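Long-range contacts in CalS10 (PDB 6UK5), which probably methylates an amino pentose in calicheamicin biosynthesis, with bound S-adenosylmethionine as the methyl donor: residues E21-Y26 / P86-L91; A56-V61 / T74-V79; T65-E70 / R93-G98. One frame throughout, in Å; residues are numbered along the deposited sequence.

Contact 1 of 3, residues E21-Y26 / P86-L91; sequences EHAEVY and PAMLAL. With SAM (S-adenosylmethionine), chain D.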
loop_
_atom_site.group_PDB
_atom_site.type_symbol
_atom_site.label_atom_id
_atom_site.label_comp_id
_atom_site.label_asym_id
_atom_site.label_seq_id
_atom_site.Cartn_x
_atom_site.Cartn_y
_atom_site.Cartn_z
ATOM N N GLU A 21 6.951 10.339 12.296
ATOM C CA GLU A 21 6.146 9.626 11.310
ATOM C C GLU A 21 6.282 8.117 11.481
ATOM O O GLU A 21 5.281 7.391 11.521
ATOM C CB GLU A 21 6.554 10.054 9.900
ATOM C CG GLU A 21 5.843 11.300 9.407
ATOM C CD GLU A 21 6.439 11.851 8.122
ATOM O OE1 GLU A 21 7.681 11.992 8.055
ATOM O OE2 GLU A 21 5.666 12.136 7.179
ATOM N N HIS A 22 7.520 7.628 11.592
ATOM C CA HIS A 22 7.740 6.192 11.733
ATOM C C HIS A 22 7.067 5.652 12.989
ATOM O O HIS A 22 6.460 4.575 12.962
ATOM C CB HIS A 22 9.240 5.896 11.761
ATOM C CG HIS A 22 9.575 4.446 11.596
ATOM N ND1 HIS A 22 10.771 3.906 12.017
ATOM C CD2 HIS A 22 8.874 3.424 11.051
ATOM C CE1 HIS A 22 10.791 2.615 11.743
ATOM N NE2 HIS A 22 9.652 2.297 11.156
ATOM N N ALA A 23 7.164 6.386 14.100
ATOM C CA ALA A 23 6.570 5.920 15.348
ATOM C C ALA A 23 5.066 5.723 15.208
ATOM O O ALA A 23 4.495 4.807 15.812
ATOM C CB ALA A 23 6.871 6.915 16.472
ATOM N N GLU A 24 4.413 6.566 14.408
ATOM C CA GLU A 24 2.960 6.511 14.285
ATOM C C GLU A 24 2.500 5.225 13.606
ATOM O O GLU A 24 1.447 4.676 13.953
ATOM C CB GLU A 24 2.476 7.735 13.507
ATOM C CG GLU A 24 0.969 7.848 13.361
ATOM C CD GLU A 24 0.573 8.835 12.291
ATOM O OE1 GLU A 24 1.412 9.693 11.936
ATOM O OE2 GLU A 24 -0.574 8.740 11.806
ATOM N N VAL A 25 3.276 4.730 12.642
ATOM C CA VAL A 25 2.908 3.584 11.821
ATOM C C VAL A 25 3.704 2.340 12.167
ATOM O O VAL A 25 3.437 1.269 11.602
ATOM C CB VAL A 25 3.069 3.903 10.322
ATOM C CG1 VAL A 25 2.088 4.982 9.892
ATOM C CG2 VAL A 25 4.504 4.330 10.020
ATOM N N TYR A 26 4.670 2.440 13.080
ATOM C CA TYR A 26 5.625 1.355 13.277
ATOM C C TYR A 26 4.959 0.073 13.766
ATOM O O TYR A 26 5.326 -1.025 13.330
ATOM C CB TYR A 26 6.699 1.831 14.258
ATOM C CG TYR A 26 7.374 0.744 15.048
ATOM C CD1 TYR A 26 7.013 0.491 16.364
ATOM C CD2 TYR A 26 8.383 -0.019 14.487
ATOM C CE1 TYR A 26 7.633 -0.499 17.095
ATOM C CE2 TYR A 26 9.007 -1.013 15.208
ATOM C CZ TYR A 26 8.632 -1.247 16.514
ATOM O OH TYR A 26 9.257 -2.237 17.237
ATOM N N PRO A 86 13.366 10.021 20.684
ATOM C CA PRO A 86 12.291 10.642 21.474
ATOM C C PRO A 86 10.924 10.520 20.836
ATOM O O PRO A 86 9.917 10.572 21.555
ATOM C CB PRO A 86 12.724 12.111 21.589
ATOM C CG PRO A 86 13.727 12.331 20.511
ATOM C CD PRO A 86 14.265 11.011 20.061
ATOM N N ALA A 87 10.850 10.350 19.515
ATOM C CA ALA A 87 9.555 10.129 18.883
ATOM C C ALA A 87 8.936 8.821 19.353
ATOM O O ALA A 87 7.726 8.750 19.589
ATOM C CB ALA A 87 9.698 10.140 17.363
ATOM N N MET A 88 9.752 7.776 19.505
ATOM C CA MET A 88 9.213 6.516 19.999
ATOM C C MET A 88 8.930 6.605 21.493
ATOM O O MET A 88 7.909 6.096 21.969
ATOM C CB MET A 88 10.188 5.370 19.714
ATOM C CG MET A 88 10.667 5.309 18.269
ATOM S SD MET A 88 9.429 4.689 17.110
ATOM C CE MET A 88 9.825 2.952 16.973
ATOM N N LEU A 89 9.822 7.255 22.243
ATOM C CA LEU A 89 9.598 7.471 23.668
ATOM C C LEU A 89 8.403 8.377 23.937
ATOM O O LEU A 89 7.814 8.298 25.020
ATOM C CB LEU A 89 10.865 8.034 24.312
ATOM C CG LEU A 89 10.824 8.181 25.832
ATOM C CD1 LEU A 89 10.872 6.819 26.491
ATOM C CD2 LEU A 89 12.000 9.023 26.293
ATOM N N ALA A 90 8.030 9.235 22.985
ATOM C CA ALA A 90 6.831 10.049 23.158
ATOM C C ALA A 90 5.591 9.165 23.208
ATOM O O ALA A 90 4.851 9.159 24.198
ATOM C CB ALA A 90 6.725 11.071 22.025
ATOM N N LEU A 91 5.350 8.403 22.138
ATOM C CA LEU A 91 4.221 7.480 22.138
ATOM C C LEU A 91 4.327 6.496 23.293
ATOM O O LEU A 91 3.305 6.057 23.830
ATOM C CB LEU A 91 4.109 6.765 20.788
ATOM C CG LEU A 91 3.657 7.650 19.611
ATOM C CD1 LEU A 91 4.558 8.849 19.341
ATOM C CD2 LEU A 91 3.490 6.814 18.340
HETATM N N SAM D . 11.365 -3.139 22.164
HETATM C CA SAM D . 11.051 -2.431 20.964
HETATM C C SAM D . 9.823 -3.045 20.223
HETATM O O SAM D . 9.780 -4.292 20.080
HETATM O OXT SAM D . 8.969 -2.232 19.817
HETATM C CB SAM D . 12.270 -2.415 20.034
HETATM C CG SAM D . 12.093 -1.269 19.053
HETATM S SD SAM D . 13.206 -1.640 17.680
HETATM C CE SAM D . 12.470 -0.657 16.384
HETATM C "C5'" SAM D . 14.757 -0.709 17.981
HETATM C "C4'" SAM D . 14.728 0.468 18.964
HETATM O "O4'" SAM D . 16.048 0.647 19.507
HETATM C "C3'" SAM D . 14.324 1.808 18.343
HETATM O "O3'" SAM D . 13.050 2.226 18.824
HETATM C "C2'" SAM D . 15.423 2.794 18.788
HETATM O "O2'" SAM D . 14.874 3.985 19.342
HETATM C "C1'" SAM D . 16.204 2.005 19.839
HETATM N N9 SAM D . 17.630 2.301 19.882
HETATM C C8 SAM D . 18.545 2.166 18.868
HETATM N N7 SAM D . 19.778 2.431 19.221
HETATM C C5 SAM D . 19.674 2.757 20.562
HETATM C C6 SAM D . 20.631 3.115 21.531
HETATM N N6 SAM D . 21.933 3.260 21.271
HETATM N N1 SAM D . 20.198 3.336 22.791
HETATM C C2 SAM D . 18.894 3.215 23.053
HETATM N N3 SAM D . 17.899 2.896 22.222
HETATM C C4 SAM D . 18.358 2.678 20.987
#
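A23 and M88 mark the nearest backbone pair between helices 21-26 and 86-91, with 5.4 Å between their CA atoms. The two short helical segments have axes 8.7 Å apart at closest approach and run in broadly the same direction, crossing at -45°. A23 points at helix 86-91: its CB lies 3.5 Å from M88 SD and also meets the backbone O of A87, while L91 CD2 reaches A23 CB at 3.9 Å and rests on the A23 carbonyl. M88 is bent at chi2 (-74°) and chi3, and crosses the Y26 side chain at about a right angle. Its CE sits over one face of the ring, 3.9 Å from the centroid, a CH-pi contact within a Met-aromatic pair whose sulfur lies obliquely to the ring. The Y26 hydroxyl donates a hydrogen bond of 2.6 Å from OH to SAM OXT, which lies in the ring plane at its edge, and CE2 is 3.7 Å from SAM CE, the methyl group on sulfur. A phenylalanine in place of Y26 would probably leave the SAM carboxylate without this bond and its amino-acid end less firmly placed. W37, E83, D105 and M106 are also hydrogen-bonded to SAM. Behind the contact, V25 packs on strands 177-188, 191-202 and 206-216, so helix 20-32 lies between their five-stranded sheet and the Rossmann-like domain.

Contact 2 of 3, residues A56-V61 / T74-V79; sequences ARLLDV and TRFPHV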
loop_
_atom_site.group_PDB
_atom_site.type_symbol
_atom_site.label_atom_id
_atom_site.label_comp_id
_atom_site.label_asym_id
_atom_site.label_seq_id
_atom_site.Cartn_x
_atom_site.Cartn_y
_atom_site.Cartn_z
ATOM N N ALA A 56 10.531 -8.359 40.519
ATOM C CA ALA A 56 9.548 -7.296 40.695
ATOM C C ALA A 56 9.865 -6.050 39.871
ATOM O O ALA A 56 8.948 -5.369 39.400
ATOM C CB ALA A 56 9.442 -6.925 42.177
ATOM N N ARG A 57 11.146 -5.744 39.684
ATOM C CA ARG A 57 11.587 -4.556 38.959
ATOM C C ARG A 57 12.167 -4.961 37.610
ATOM O O ARG A 57 13.100 -5.771 37.551
ATOM C CB ARG A 57 12.623 -3.778 39.772
ATOM C CG ARG A 57 12.085 -3.130 41.036
ATOM C CD ARG A 57 13.217 -2.638 41.928
ATOM N NE ARG A 57 14.224 -1.874 41.193
ATOM C CZ ARG A 57 14.087 -0.609 40.802
ATOM N NH1 ARG A 57 12.971 0.057 41.064
ATOM N NH2 ARG A 57 15.069 -0.011 40.140
ATOM N N LEU A 58 11.621 -4.394 36.533
ATOM C CA LEU A 58 12.059 -4.707 35.180
ATOM C C LEU A 58 12.318 -3.431 34.392
ATOM O O LEU A 58 11.611 -2.431 34.554
ATOM C CB LEU A 58 11.022 -5.560 34.437
ATOM C CG LEU A 58 11.402 -5.947 33.004
ATOM C CD1 LEU A 58 10.879 -7.337 32.697
ATOM C CD2 LEU A 58 10.878 -4.958 31.971
ATOM N N LEU A 59 13.337 -3.482 33.535
ATOM C CA LEU A 59 13.694 -2.390 32.635
ATOM C C LEU A 59 13.775 -2.925 31.214
ATOM O O LEU A 59 14.530 -3.865 30.946
ATOM C CB LEU A 59 15.025 -1.749 33.043
ATOM C CG LEU A 59 15.664 -0.805 32.023
ATOM C CD1 LEU A 59 14.907 0.505 31.936
ATOM C CD2 LEU A 59 17.119 -0.551 32.388
ATOM N N ASP A 60 13.005 -2.329 30.307
ATOM C CA ASP A 60 13.074 -2.650 28.888
ATOM C C ASP A 60 13.969 -1.617 28.214
ATOM O O ASP A 60 13.696 -0.413 28.285
ATOM C CB ASP A 60 11.687 -2.662 28.248
ATOM C CG ASP A 60 11.701 -3.234 26.853
ATOM O OD1 ASP A 60 12.729 -3.835 26.469
ATOM O OD2 ASP A 60 10.683 -3.078 26.145
ATOM N N VAL A 61 15.031 -2.087 27.567
ATOM C CA VAL A 61 16.047 -1.225 26.977
ATOM C C VAL A 61 15.820 -1.170 25.474
ATOM O O VAL A 61 15.681 -2.211 24.820
ATOM C CB VAL A 61 17.460 -1.729 27.310
ATOM C CG1 VAL A 61 18.493 -0.933 26.550
ATOM C CG2 VAL A 61 17.713 -1.632 28.807
ATOM N N THR A 74 1.540 -5.374 33.415
ATOM C CA THR A 74 0.516 -6.244 33.981
ATOM C C THR A 74 1.107 -7.433 34.727
ATOM O O THR A 74 0.366 -8.137 35.421
ATOM C CB THR A 74 -0.412 -6.770 32.881
ATOM O OG1 THR A 74 0.223 -7.861 32.201
ATOM C CG2 THR A 74 -0.741 -5.672 31.873
ATOM N N ARG A 75 2.414 -7.668 34.603
ATOM C CA ARG A 75 3.060 -8.855 35.140
ATOM C C ARG A 75 4.100 -8.557 36.212
ATOM O O ARG A 75 4.406 -9.449 37.009
ATOM C CB ARG A 75 3.722 -9.644 33.997
ATOM C CG ARG A 75 2.733 -10.097 32.919
ATOM C CD ARG A 75 1.815 -11.214 33.395
ATOM N NE ARG A 75 2.565 -12.344 33.937
ATOM C CZ ARG A 75 3.048 -13.342 33.202
ATOM N NH1 ARG A 75 2.860 -13.366 31.888
ATOM N NH2 ARG A 75 3.722 -14.323 33.781
ATOM N N PHE A 76 4.649 -7.343 36.256
ATOM C CA PHE A 76 5.643 -6.951 37.244
ATOM C C PHE A 76 5.199 -5.676 37.953
ATOM O O PHE A 76 4.709 -4.743 37.304
ATOM C CB PHE A 76 7.018 -6.740 36.591
ATOM C CG PHE A 76 7.574 -7.975 35.933
ATOM C CD1 PHE A 76 7.527 -8.134 34.559
ATOM C CD2 PHE A 76 8.136 -8.984 36.699
ATOM C CE1 PHE A 76 8.037 -9.272 33.965
ATOM C CE2 PHE A 76 8.646 -10.121 36.105
ATOM C CZ PHE A 76 8.595 -10.264 34.741
ATOM N N PRO A 77 5.351 -5.607 39.290
ATOM C CA PRO A 77 4.927 -4.405 40.023
ATOM C C PRO A 77 5.510 -3.113 39.470
ATOM O O PRO A 77 4.762 -2.194 39.123
ATOM C CB PRO A 77 5.431 -4.667 41.450
ATOM C CG PRO A 77 5.537 -6.143 41.551
ATOM C CD PRO A 77 5.934 -6.622 40.188
ATOM N N HIS A 78 6.834 -3.033 39.378
ATOM C CA HIS A 78 7.521 -1.840 38.901
ATOM C C HIS A 78 8.189 -2.142 37.570
ATOM O O HIS A 78 8.867 -3.164 37.420
ATOM C CB HIS A 78 8.546 -1.334 39.917
ATOM C CG HIS A 78 9.171 -0.027 39.536
ATOM N ND1 HIS A 78 10.415 0.363 39.984
ATOM C CD2 HIS A 78 8.749 0.952 38.700
ATOM C CE1 HIS A 78 10.713 1.545 39.475
ATOM N NE2 HIS A 78 9.723 1.922 38.687
ATOM N N VAL A 79 7.995 -1.244 36.615
ATOM C CA VAL A 79 8.498 -1.396 35.259
ATOM C C VAL A 79 9.004 -0.042 34.788
ATOM O O VAL A 79 8.425 0.997 35.124
ATOM C CB VAL A 79 7.377 -1.944 34.349
ATOM C CG1 VAL A 79 7.660 -1.662 32.907
ATOM C CG2 VAL A 79 7.185 -3.441 34.579
#
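R57 and H78 lie side by side on neighbouring parallel strands of a beta-alpha-beta unit, strand 57-61, helix 67-73 and strand 78-83, part of the Rossmann-like methyltransferase fold. Both side chains rise from the same face of the sheet and point the same way, with guanidinium and imidazole planes 50° apart. R57 NH1 comes to the edge of the H78 ring, in its plane beside ND1, but the angle is too poor for a hydrogen bond. The bend of R57 at chi3 (48°) turns NE out of the line of the chain, and the head has firmer partners: NH2 bonds to T114 O, and the guanidinium makes a cation-pi contact with F115. On the other face L58 and V79 form the next bridge, L58 CB lying 4.4 Å from V79 CG2. L58 also crosses F76 obliquely, CD1 reaching CE1 of the ring at 3.7 Å; I48 of helix 37-51 and F72 of helix 67-73 close in on the same leucine, and A45 and R49 touch F76. At the entry to the strands A56 CB meets P77 CG at 4.0 Å. Two backbone hydrogen bonds set the register, H78 N to A56 O at 3.2 Å and L58 N to H78 O at 3.1 Å. The pairing runs on through backbone bonds to E80 and L82, accompanied by a CA-H...O contact, V79 CA lying 3.4 Å from L58 O.

Contact 3 of 3, residues T65-E70 / R93-G98; sequences TGAHLE and RHRLPG. With SAM (S-adenosylmethionine), chain D.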
loop_
_atom_site.group_PDB
_atom_site.type_symbol
_atom_site.label_atom_id
_atom_site.label_comp_id
_atom_site.label_asym_id
_atom_site.label_seq_id
_atom_site.Cartn_x
_atom_site.Cartn_y
_atom_site.Cartn_z
ATOM N N THR A 65 8.197 2.076 21.233
ATOM C CA THR A 65 6.842 2.494 21.575
ATOM C C THR A 65 6.358 1.921 22.901
ATOM O O THR A 65 5.228 2.220 23.302
ATOM C CB THR A 65 5.868 2.097 20.464
ATOM O OG1 THR A 65 5.891 0.676 20.282
ATOM C CG2 THR A 65 6.249 2.779 19.158
ATOM N N GLY A 66 7.160 1.104 23.579
ATOM C CA GLY A 66 6.727 0.516 24.830
ATOM C C GLY A 66 5.708 -0.589 24.685
ATOM O O GLY A 66 5.037 -0.931 25.660
ATOM N N ALA A 67 5.568 -1.157 23.486
ATOM C CA ALA A 67 4.568 -2.199 23.272
ATOM C C ALA A 67 4.811 -3.394 24.188
ATOM O O ALA A 67 3.880 -3.902 24.824
ATOM C CB ALA A 67 4.578 -2.630 21.806
ATOM N N HIS A 68 6.058 -3.863 24.265
ATOM C CA HIS A 68 6.388 -4.912 25.225
ATOM C C HIS A 68 6.079 -4.460 26.646
ATOM O O HIS A 68 5.455 -5.191 27.424
ATOM C CB HIS A 68 7.862 -5.309 25.096
ATOM C CG HIS A 68 8.140 -6.256 23.971
ATOM N ND1 HIS A 68 9.091 -6.007 23.004
ATOM C CD2 HIS A 68 7.617 -7.471 23.678
ATOM C CE1 HIS A 68 9.123 -7.015 22.150
ATOM N NE2 HIS A 68 8.240 -7.917 22.538
ATOM N N LEU A 69 6.515 -3.250 27.001
ATOM C CA LEU A 69 6.335 -2.766 28.365
ATOM C C LEU A 69 4.871 -2.755 28.779
ATOM O O LEU A 69 4.558 -2.972 29.956
ATOM C CB LEU A 69 6.917 -1.359 28.499
ATOM C CG LEU A 69 8.428 -1.270 28.681
ATOM C CD1 LEU A 69 8.920 0.136 28.393
ATOM C CD2 LEU A 69 8.798 -1.697 30.077
ATOM N N GLU A 70 3.962 -2.505 27.835
ATOM C CA GLU A 70 2.541 -2.503 28.166
ATOM C C GLU A 70 2.119 -3.805 28.833
ATOM O O GLU A 70 1.377 -3.794 29.822
ATOM C CB GLU A 70 1.709 -2.266 26.905
ATOM C CG GLU A 70 0.216 -2.170 27.177
ATOM C CD GLU A 70 -0.556 -1.573 26.021
ATOM O OE1 GLU A 70 -0.941 -2.333 25.111
ATOM O OE2 GLU A 70 -0.774 -0.343 26.020
ATOM N N ARG A 93 5.376 7.077 26.386
ATOM C CA ARG A 93 4.723 7.727 27.520
ATOM C C ARG A 93 3.217 7.797 27.313
ATOM O O ARG A 93 2.440 7.533 28.239
ATOM C CB ARG A 93 5.303 9.125 27.741
ATOM C CG ARG A 93 6.750 9.098 28.198
ATOM C CD ARG A 93 6.946 9.891 29.479
ATOM N NE ARG A 93 8.345 9.916 29.899
ATOM C CZ ARG A 93 9.316 10.558 29.260
ATOM N NH1 ARG A 93 9.056 11.245 28.156
ATOM N NH2 ARG A 93 10.556 10.512 29.730
ATOM N N HIS A 94 2.789 8.158 26.103
ATOM C CA HIS A 94 1.365 8.225 25.796
ATOM C C HIS A 94 0.668 6.925 26.180
ATOM O O HIS A 94 -0.338 6.930 26.898
ATOM C CB HIS A 94 1.187 8.529 24.307
ATOM C CG HIS A 94 -0.165 9.062 23.948
ATOM N ND1 HIS A 94 -1.311 8.724 24.635
ATOM C CD2 HIS A 94 -0.548 9.924 22.977
ATOM C CE1 HIS A 94 -2.343 9.349 24.095
ATOM N NE2 HIS A 94 -1.907 10.083 23.089
ATOM N N ARG A 95 1.197 5.793 25.706
ATOM C CA ARG A 95 0.601 4.494 25.998
ATOM C C ARG A 95 0.777 4.080 27.454
ATOM O O ARG A 95 -0.014 3.271 27.950
ATOM C CB ARG A 95 1.227 3.449 25.062
ATOM C CG ARG A 95 1.334 2.018 25.596
ATOM C CD ARG A 95 2.438 1.257 24.873
ATOM N NE ARG A 95 2.276 1.319 23.425
ATOM C CZ ARG A 95 1.583 0.440 22.709
ATOM N NH1 ARG A 95 0.981 -0.588 23.294
ATOM N NH2 ARG A 95 1.495 0.589 21.398
ATOM N N LEU A 96 1.787 4.606 28.146
ATOM C CA LEU A 96 2.113 4.209 29.519
ATOM C C LEU A 96 2.156 5.448 30.402
ATOM O O LEU A 96 3.237 5.962 30.720
ATOM C CB LEU A 96 3.434 3.437 29.562
ATOM C CG LEU A 96 3.402 2.082 28.853
ATOM C CD1 LEU A 96 4.790 1.496 28.685
ATOM C CD2 LEU A 96 2.532 1.117 29.646
ATOM N N PRO A 97 0.991 5.959 30.817
ATOM C CA PRO A 97 0.969 7.189 31.624
ATOM C C PRO A 97 1.878 7.168 32.846
ATOM O O PRO A 97 2.779 8.008 32.962
ATOM C CB PRO A 97 -0.511 7.320 32.035
ATOM C CG PRO A 97 -1.210 6.080 31.521
ATOM C CD PRO A 97 -0.363 5.535 30.423
ATOM N N GLY A 98 1.661 6.223 33.759
ATOM C CA GLY A 98 2.332 6.253 35.047
ATOM C C GLY A 98 3.623 5.467 35.156
ATOM O O GLY A 98 3.938 4.943 36.228
HETATM N N SAM D . 11.365 -3.139 22.164
HETATM C CA SAM D . 11.051 -2.431 20.964
HETATM C C SAM D . 9.823 -3.045 20.223
HETATM O O SAM D . 9.780 -4.292 20.080
HETATM O OXT SAM D . 8.969 -2.232 19.817
HETATM C CB SAM D . 12.270 -2.415 20.034
HETATM C CG SAM D . 12.093 -1.269 19.053
HETATM S SD SAM D . 13.206 -1.640 17.680
HETATM C CE SAM D . 12.470 -0.657 16.384
HETATM C "C5'" SAM D . 14.757 -0.709 17.981
HETATM C "C4'" SAM D . 14.728 0.468 18.964
HETATM O "O4'" SAM D . 16.048 0.647 19.507
HETATM C "C3'" SAM D . 14.324 1.808 18.343
HETATM O "O3'" SAM D . 13.050 2.226 18.824
HETATM C "C2'" SAM D . 15.423 2.794 18.788
HETATM O "O2'" SAM D . 14.874 3.985 19.342
HETATM C "C1'" SAM D . 16.204 2.005 19.839
HETATM N N9 SAM D . 17.630 2.301 19.882
HETATM C C8 SAM D . 18.545 2.166 18.868
HETATM N N7 SAM D . 19.778 2.431 19.221
HETATM C C5 SAM D . 19.674 2.757 20.562
HETATM C C6 SAM D . 20.631 3.115 21.531
HETATM N N6 SAM D . 21.933 3.260 21.271
HETATM N N1 SAM D . 20.198 3.336 22.791
HETATM C C2 SAM D . 18.894 3.215 23.053
HETATM N N3 SAM D . 17.899 2.896 22.222
HETATM C C4 SAM D . 18.358 2.678 20.987
#
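R95 NH1 and E70 OE1 form a salt bridge of 3.2 Å, and E70 OE2 is nearly as close to the same nitrogen at 3.3 Å. It joins the end of helix 86-95 to the first turn of helix 67-73, which follows the glycine-rich loop after strand 57-61, consistent with the GxGxxA pattern of Rossmann-like, SAM-binding domains. The two side chains cross at about a right angle, and their carboxylate and guanidinium planes stand 47° apart. OE1 lies at the guanidinium edge, near its plane. R95 is bent at chi3 (-53°), the torsion that places NE, which lies 3.1 Å from T65 O. One face of the guanidinium lies against A67, whose CA is 3.9 Å above the plane toward the rim. The other terminal nitrogen, NH2, forms a salt bridge with E27 of helix 20-32, so two carboxylates hold the guanidinium, which would probably limit rotation of the head. Beside this polar cluster L96, the first residue beyond the helix, supplies the apolar half. Its CD1 packs 3.6 Å from L69 CB and also meets G66 O, while CD2 faces the backbone of E70. G66 suits the turn, since its positive phi of 74° favours glycine. The first turn of helix 67-73 also borders the cofactor pocket through H68, whose ring packs edge-to-face with W37. Its NE2 is hydrogen-bonded to E40 OE1, and its ND1 lies 3.5 Å from the carboxylate oxygen O of SAM.

Contacts 1 and 3 both use helix 86-95 and both reach SAM; their centres are 11 Å apart, and T65 packs against Y26 and M88 where they meet. Contact 3 is the most buried of the set, yet it carries a salt bridge at its exposed edge, on E70, whereas contact 1 is partly buried and relies on apolar and aromatic packing, with its polar bond going to the cofactor. Contact 2 is also partly buried. Held by backbone hydrogen bonds between strands, it lies away from the pocket. Helix 67-73 connects its two strands in sequence, and L69 of contact 3 packs on D60 and V79 of contact 2.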